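Local coordinates for hypothetical protein TM1553 (Thermotoga maritima, PDB 1VRM), which belongs to the ApbE family and, as in its relatives, is probably a flavin transferase that attaches FMN covalently to target proteins, at residues K204-G210 against D221-K226; N184-F188 against I197-K201. One frame throughout, in Å; residues are numbered along the deposited sequence.

In the fold
The two contacts follow one another along the chain and lie with their centres about 12 Å apart, on the same side of the molecule. Contact 2 lies at the open end of the hairpin formed by strands 186-191 and 194-197 of the large antiparallel sheet, away from its turn; contact 1 is the two-stranded hairpin that comes next. Trp207 joins them: its NE1 lies 2.9 Å from Gly199 O, a probable hydrogen bond, and its ring meets Phe188 edge-to-face. Both contacts sit about 20 Å from the centre of the chain, and the side chains of Ile209 and Phe188 are each about 4 Å from bound methylpentanediol, probably carried over from crystallisation.

Contact 1 (K204-G210 against D221-K226); sequences KYPWVIG and DYIYLK
Val208 and Tyr224 run alongside each other in the same direction from a two-stranded antiparallel beta hairpin, 207-212 with 219-225, at the surface of the protein. They form a non-hydrogen-bonded pair, and Val208 CG2 reaches the ring of Tyr224 at CE2, 3.6 Å away. CG2 meets only Tyr224, whereas CG1, anti to the backbone N (chi1 -173°), lies between two rings, 3.7 Å from Tyr222 CD1 and also near Tyr224 CE2. Pro206 meets Tyr224 nearer the backbone, with CG by the ring's CD2, close to the plane of the ring at its rim, and CB against Tyr224 CB. An alanine in place of Tyr224 removes the ring and is likely to leave the methyls of Val208 without their main partner, while Pro206 would keep contact with CB alone.

The other face of the hairpin carries Trp207, Ile209, Ile223 and Leu225. Here the Ile209 chain crosses towards the preceding pair, bringing its CD1 to 3.7 Å from Leu225 CD1, while Ile209 CB lies against Ile223 CG1. Ile268 of strand 262-269 touches both Ile223 and Leu225, tying this face to the large sheet. Two hydrogen-bonded pairs hold the strands together. Ile209 N reaches Ile223 O at 2.8 Å with an N-H...O angle of 171°, and the return bond from Ile223 N to Ile209 O is equally straight. In the Trp207-Leu225 pair, Trp207 N approaches Leu225 O from above the carbonyl plane. Past the last pair, Lys226 lays its CG against Pro206 N, then bends at chi3 (65°) so that its NZ donates to Lys204 O at 2.7 Å, from above the plane of that carbonyl.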
loop_
_atom_site.group_PDB
_atom_site.type_symbol
_atom_site.label_atom_id
_atom_site.label_comp_id
_atom_site.label_asym_id
_atom_site.label_seq_id
_atom_site.Cartn_x
_atom_site.Cartn_y
_atom_site.Cartn_z
ATOM N N LYS A 204 -22.022 17.049 -0.004
ATOM C CA LYS A 204 -21.566 18.346 0.482
ATOM C C LYS A 204 -20.460 18.318 1.503
ATOM O O LYS A 204 -19.746 19.298 1.629
ATOM C CB LYS A 204 -22.751 19.092 1.156
ATOM C CG LYS A 204 -23.953 19.318 0.261
ATOM C CD LYS A 204 -25.023 20.107 1.032
ATOM C CE LYS A 204 -26.275 20.333 0.182
ATOM N NZ LYS A 204 -27.398 21.075 0.903
ATOM N N TYR A 205 -20.354 17.235 2.285
ATOM C CA TYR A 205 -19.560 17.307 3.531
ATOM C C TYR A 205 -18.335 16.413 3.505
ATOM O O TYR A 205 -18.269 15.453 2.735
ATOM C CB TYR A 205 -20.396 16.904 4.734
ATOM C CG TYR A 205 -21.623 17.691 4.887
ATOM C CD1 TYR A 205 -21.555 19.011 5.293
ATOM C CD2 TYR A 205 -22.850 17.122 4.652
ATOM C CE1 TYR A 205 -22.705 19.769 5.439
ATOM C CE2 TYR A 205 -24.041 17.885 4.797
ATOM C CZ TYR A 205 -23.946 19.198 5.195
ATOM O OH TYR A 205 -25.082 19.974 5.368
ATOM N N PRO A 206 -17.344 16.745 4.322
ATOM C CA PRO A 206 -16.205 15.848 4.465
ATOM C C PRO A 206 -16.541 14.572 5.229
ATOM O O PRO A 206 -17.432 14.533 6.077
ATOM C CB PRO A 206 -15.187 16.708 5.258
ATOM C CG PRO A 206 -15.986 17.566 6.067
ATOM C CD PRO A 206 -17.201 17.931 5.191
ATOM N N TRP A 207 -15.838 13.510 4.881
ATOM C CA TRP A 207 -15.833 12.285 5.644
ATOM C C TRP A 207 -14.852 12.466 6.786
ATOM O O TRP A 207 -13.754 12.997 6.617
ATOM C CB TRP A 207 -15.438 11.093 4.807
ATOM C CG TRP A 207 -16.391 10.848 3.677
ATOM C CD1 TRP A 207 -16.336 11.360 2.424
ATOM C CD2 TRP A 207 -17.589 10.107 3.760
ATOM N NE1 TRP A 207 -17.401 10.937 1.695
ATOM C CE2 TRP A 207 -18.212 10.176 2.497
ATOM C CE3 TRP A 207 -18.195 9.375 4.766
ATOM C CZ2 TRP A 207 -19.403 9.546 2.240
ATOM C CZ3 TRP A 207 -19.381 8.747 4.499
ATOM C CH2 TRP A 207 -19.961 8.824 3.237
ATOM N N VAL A 208 -15.248 11.973 7.944
ATOM C CA VAL A 208 -14.435 12.111 9.163
ATOM C C VAL A 208 -13.742 10.803 9.386
ATOM O O VAL A 208 -14.390 9.755 9.523
ATOM C CB VAL A 208 -15.277 12.421 10.397
ATOM C CG1 VAL A 208 -14.322 12.714 11.604
ATOM C CG2 VAL A 208 -16.171 13.600 10.130
ATOM N N ILE A 209 -12.425 10.843 9.382
ATOM C CA ILE A 209 -11.606 9.639 9.399
ATOM C C ILE A 209 -10.730 9.668 10.646
ATOM O O ILE A 209 -10.026 10.644 10.900
ATOM C CB ILE A 209 -10.762 9.496 8.137
ATOM C CG1 ILE A 209 -11.678 9.443 6.907
ATOM C CG2 ILE A 209 -9.884 8.262 8.227
ATOM C CD1 ILE A 209 -11.011 9.662 5.600
ATOM N N GLY A 210 -10.817 8.603 11.418
ATOM C CA GLY A 210 -10.022 8.464 12.637
ATOM C C GLY A 210 -8.663 7.832 12.361
ATOM O O GLY A 210 -8.591 6.833 11.684
ATOM N N ASP A 221 -6.237 10.978 16.290
ATOM C CA ASP A 221 -6.494 12.225 15.544
ATOM C C ASP A 221 -7.666 11.968 14.609
ATOM O O ASP A 221 -7.913 10.805 14.246
ATOM C CB ASP A 221 -5.251 12.581 14.745
ATOM C CG ASP A 221 -5.193 14.058 14.329
ATOM O OD1 ASP A 221 -6.051 14.912 14.738
ATOM O OD2 ASP A 221 -4.261 14.363 13.547
ATOM N N TYR A 222 -8.381 13.047 14.245
ATOM C CA TYR A 222 -9.418 12.992 13.220
ATOM C C TYR A 222 -9.082 13.899 12.068
ATOM O O TYR A 222 -8.650 15.034 12.289
ATOM C CB TYR A 222 -10.763 13.399 13.770
ATOM C CG TYR A 222 -11.389 12.362 14.660
ATOM C CD1 TYR A 222 -12.024 11.247 14.118
ATOM C CD2 TYR A 222 -11.322 12.482 16.036
ATOM C CE1 TYR A 222 -12.601 10.282 14.933
ATOM C CE2 TYR A 222 -11.890 11.519 16.851
ATOM C CZ TYR A 222 -12.525 10.449 16.290
ATOM O OH TYR A 222 -13.083 9.502 17.117
ATOM N N ILE A 223 -9.251 13.370 10.868
ATOM C CA ILE A 223 -9.124 14.181 9.691
ATOM C C ILE A 223 -10.407 14.216 8.905
ATOM O O ILE A 223 -11.296 13.389 9.086
ATOM C CB ILE A 223 -7.942 13.747 8.802
ATOM C CG1 ILE A 223 -8.138 12.314 8.319
ATOM C CG2 ILE A 223 -6.643 13.869 9.590
ATOM C CD1 ILE A 223 -7.333 11.966 7.081
ATOM N N TYR A 224 -10.491 15.238 8.069
ATOM C CA TYR A 224 -11.712 15.571 7.343
ATOM C C TYR A 224 -11.366 15.605 5.881
ATOM O O TYR A 224 -10.549 16.396 5.470
ATOM C CB TYR A 224 -12.242 16.917 7.839
ATOM C CG TYR A 224 -12.643 16.846 9.282
ATOM C CD1 TYR A 224 -11.698 16.945 10.298
ATOM C CD2 TYR A 224 -13.973 16.698 9.643
ATOM C CE1 TYR A 224 -12.077 16.873 11.638
ATOM C CE2 TYR A 224 -14.342 16.616 10.938
ATOM C CZ TYR A 224 -13.404 16.713 11.943
ATOM O OH TYR A 224 -13.805 16.625 13.259
ATOM N N LEU A 225 -11.938 14.720 5.087
ATOM C CA LEU A 225 -11.640 14.642 3.652
ATOM C C LEU A 225 -12.925 14.703 2.821
ATOM O O LEU A 225 -13.819 13.839 2.940
ATOM C CB LEU A 225 -10.881 13.362 3.268
ATOM C CG LEU A 225 -9.484 13.133 3.823
ATOM C CD1 LEU A 225 -8.976 11.779 3.320
ATOM C CD2 LEU A 225 -8.549 14.224 3.386
ATOM N N LYS A 226 -13.010 15.727 1.985
ATOM C CA LYS A 226 -14.042 15.748 0.933
ATOM C C LYS A 226 -13.594 15.062 -0.350
ATOM O O LYS A 226 -14.413 14.808 -1.201
ATOM C CB LYS A 226 -14.566 17.169 0.616
ATOM C CG LYS A 226 -15.427 17.842 1.693
ATOM C CD LYS A 226 -15.996 19.236 1.219
ATOM C CE LYS A 226 -16.978 19.112 0.027
ATOM N NZ LYS A 226 -17.908 20.354 -0.110
#

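Contact 2 (N184-F188 against I197-K201); sequences NATGF and IIGPK
With CG1 of Ile198 anti to its carbonyl carbon (chi1 -63°) and the chain then extended, CD1 is carried alongside the opposite backbone to 3.9 Å from Phe188 N. The same rotation places the CG2 branch over Ala185, 3.8 Å from Ala185 O, so the isoleucine spans the strand between those residues. Its CB sits 3.4 Å from Gly187 O, close beside the backbone. Ala178 and Leu179 of helix 166-181 also touch this side chain, which therefore lies buried between strand and helix.

Beyond the bulge, the first torsion of Thr186 (chi1 69°) sets CG2 beside the backbone N, anti to the carbonyl carbon. CG2 thereby joins CB against Pro200 O: Thr186 CB lies 3.2 Å and CG2 3.3 Å from that oxygen. The hydroxyl finds its hydrogen-bond partner elsewhere, at Tyr18 OH. Phe188 offers only its CB to this contact, which meets Ile197 CD1 at 4.1 Å; its ring turns away from this contact.

The backbone forms a classic beta bulge, in which Ile198 and Gly199 both face Gly187. Gly187 O accepts from Ile198 N at 2.8 Å, with the donor above the carbonyl plane, and more weakly from Gly199 N at 3.3 Å. Gly187 N in turn donates to Gly199 O in a long but straight bond, with an N-H...O angle of 170°. Gly187 has backbone angles that set a CB against the preceding carbonyl, and Gly199 sits where a CB would meet Ala185 O, so both positions suit glycine.

The chemistry thus implies a buried bulge in which Gly187 O takes two backbone donors, the second weakly, and Gly199 O takes one backbone N-H and the indole N-H of Trp207.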
loop_
_atom_site.group_PDB
_atom_site.type_symbol
_atom_site.label_atom_id
_atom_site.label_comp_id
_atom_site.label_asym_id
_atom_site.label_seq_id
_atom_site.Cartn_x
_atom_site.Cartn_y
_atom_site.Cartn_z
ATOM N N ASN A 184 -21.822 11.474 -10.330
ATOM C CA ASN A 184 -22.214 12.175 -9.097
ATOM C C ASN A 184 -22.363 11.262 -7.887
ATOM O O ASN A 184 -22.883 11.687 -6.892
ATOM C CB ASN A 184 -23.444 13.008 -9.350
ATOM C CG ASN A 184 -23.174 14.090 -10.402
ATOM O OD1 ASN A 184 -22.074 14.640 -10.442
ATOM N ND2 ASN A 184 -24.144 14.388 -11.223
ATOM N N ALA A 185 -21.881 10.020 -7.995
ATOM C CA ALA A 185 -21.878 9.151 -6.846
ATOM C C ALA A 185 -21.028 9.719 -5.725
ATOM O O ALA A 185 -20.077 10.474 -5.938
ATOM C CB ALA A 185 -21.414 7.774 -7.221
ATOM N N THR A 186 -21.373 9.327 -4.507
ATOM C CA THR A 186 -20.652 9.715 -3.333
ATOM C C THR A 186 -20.372 8.472 -2.458
ATOM O O THR A 186 -20.942 7.400 -2.688
ATOM C CB THR A 186 -21.358 10.813 -2.527
ATOM O OG1 THR A 186 -22.545 10.310 -1.930
ATOM C CG2 THR A 186 -21.695 12.039 -3.455
ATOM N N GLY A 187 -19.494 8.653 -1.475
ATOM C CA GLY A 187 -19.067 7.564 -0.598
ATOM C C GLY A 187 -17.549 7.435 -0.541
ATOM O O GLY A 187 -16.792 8.393 -0.783
ATOM N N PHE A 188 -17.120 6.251 -0.123
ATOM C CA PHE A 188 -15.704 5.977 0.067
ATOM C C PHE A 188 -15.472 4.486 -0.042
ATOM O O PHE A 188 -16.417 3.681 0.058
ATOM C CB PHE A 188 -15.194 6.502 1.410
ATOM C CG PHE A 188 -15.782 5.807 2.588
ATOM C CD1 PHE A 188 -15.162 4.655 3.090
ATOM C CD2 PHE A 188 -16.908 6.320 3.219
ATOM C CE1 PHE A 188 -15.703 3.996 4.158
ATOM C CE2 PHE A 188 -17.443 5.685 4.307
ATOM C CZ PHE A 188 -16.822 4.514 4.761
ATOM N N ILE A 197 -11.781 8.524 -1.147
ATOM C CA ILE A 197 -13.078 9.156 -1.186
ATOM C C ILE A 197 -13.622 9.076 -2.631
ATOM O O ILE A 197 -12.962 9.498 -3.594
ATOM C CB ILE A 197 -13.038 10.610 -0.721
ATOM C CG1 ILE A 197 -12.414 10.755 0.664
ATOM C CG2 ILE A 197 -14.406 11.270 -0.799
ATOM C CD1 ILE A 197 -12.943 9.871 1.703
ATOM N N ILE A 198 -14.871 8.627 -2.753
ATOM C CA ILE A 198 -15.571 8.643 -4.028
ATOM C C ILE A 198 -16.147 10.021 -4.325
ATOM O O ILE A 198 -15.922 10.596 -5.414
ATOM C CB ILE A 198 -16.679 7.586 -4.124
ATOM C CG1 ILE A 198 -16.099 6.181 -4.025
ATOM C CG2 ILE A 198 -17.503 7.784 -5.410
ATOM C CD1 ILE A 198 -17.172 5.062 -3.836
ATOM N N GLY A 199 -16.886 10.541 -3.346
ATOM C CA GLY A 199 -17.437 11.893 -3.394
ATOM C C GLY A 199 -17.842 12.275 -1.997
ATOM O O GLY A 199 -17.963 11.429 -1.134
ATOM N N PRO A 200 -18.105 13.568 -1.761
ATOM C CA PRO A 200 -18.391 14.082 -0.458
ATOM C C PRO A 200 -19.696 13.568 0.133
ATOM O O PRO A 200 -20.640 13.210 -0.577
ATOM C CB PRO A 200 -18.482 15.585 -0.653
ATOM C CG PRO A 200 -18.385 15.820 -2.009
ATOM C CD PRO A 200 -18.108 14.600 -2.786
ATOM N N LYS A 201 -19.707 13.514 1.458
ATOM C CA LYS A 201 -20.792 12.913 2.189
ATOM C C LYS A 201 -22.058 13.744 1.967
ATOM O O LYS A 201 -22.044 14.984 2.106
ATOM C CB LYS A 201 -20.422 12.861 3.657
ATOM C CG LYS A 201 -21.484 12.246 4.518
ATOM C CD LYS A 201 -21.001 11.901 5.961
ATOM C CE LYS A 201 -20.495 13.097 6.727
#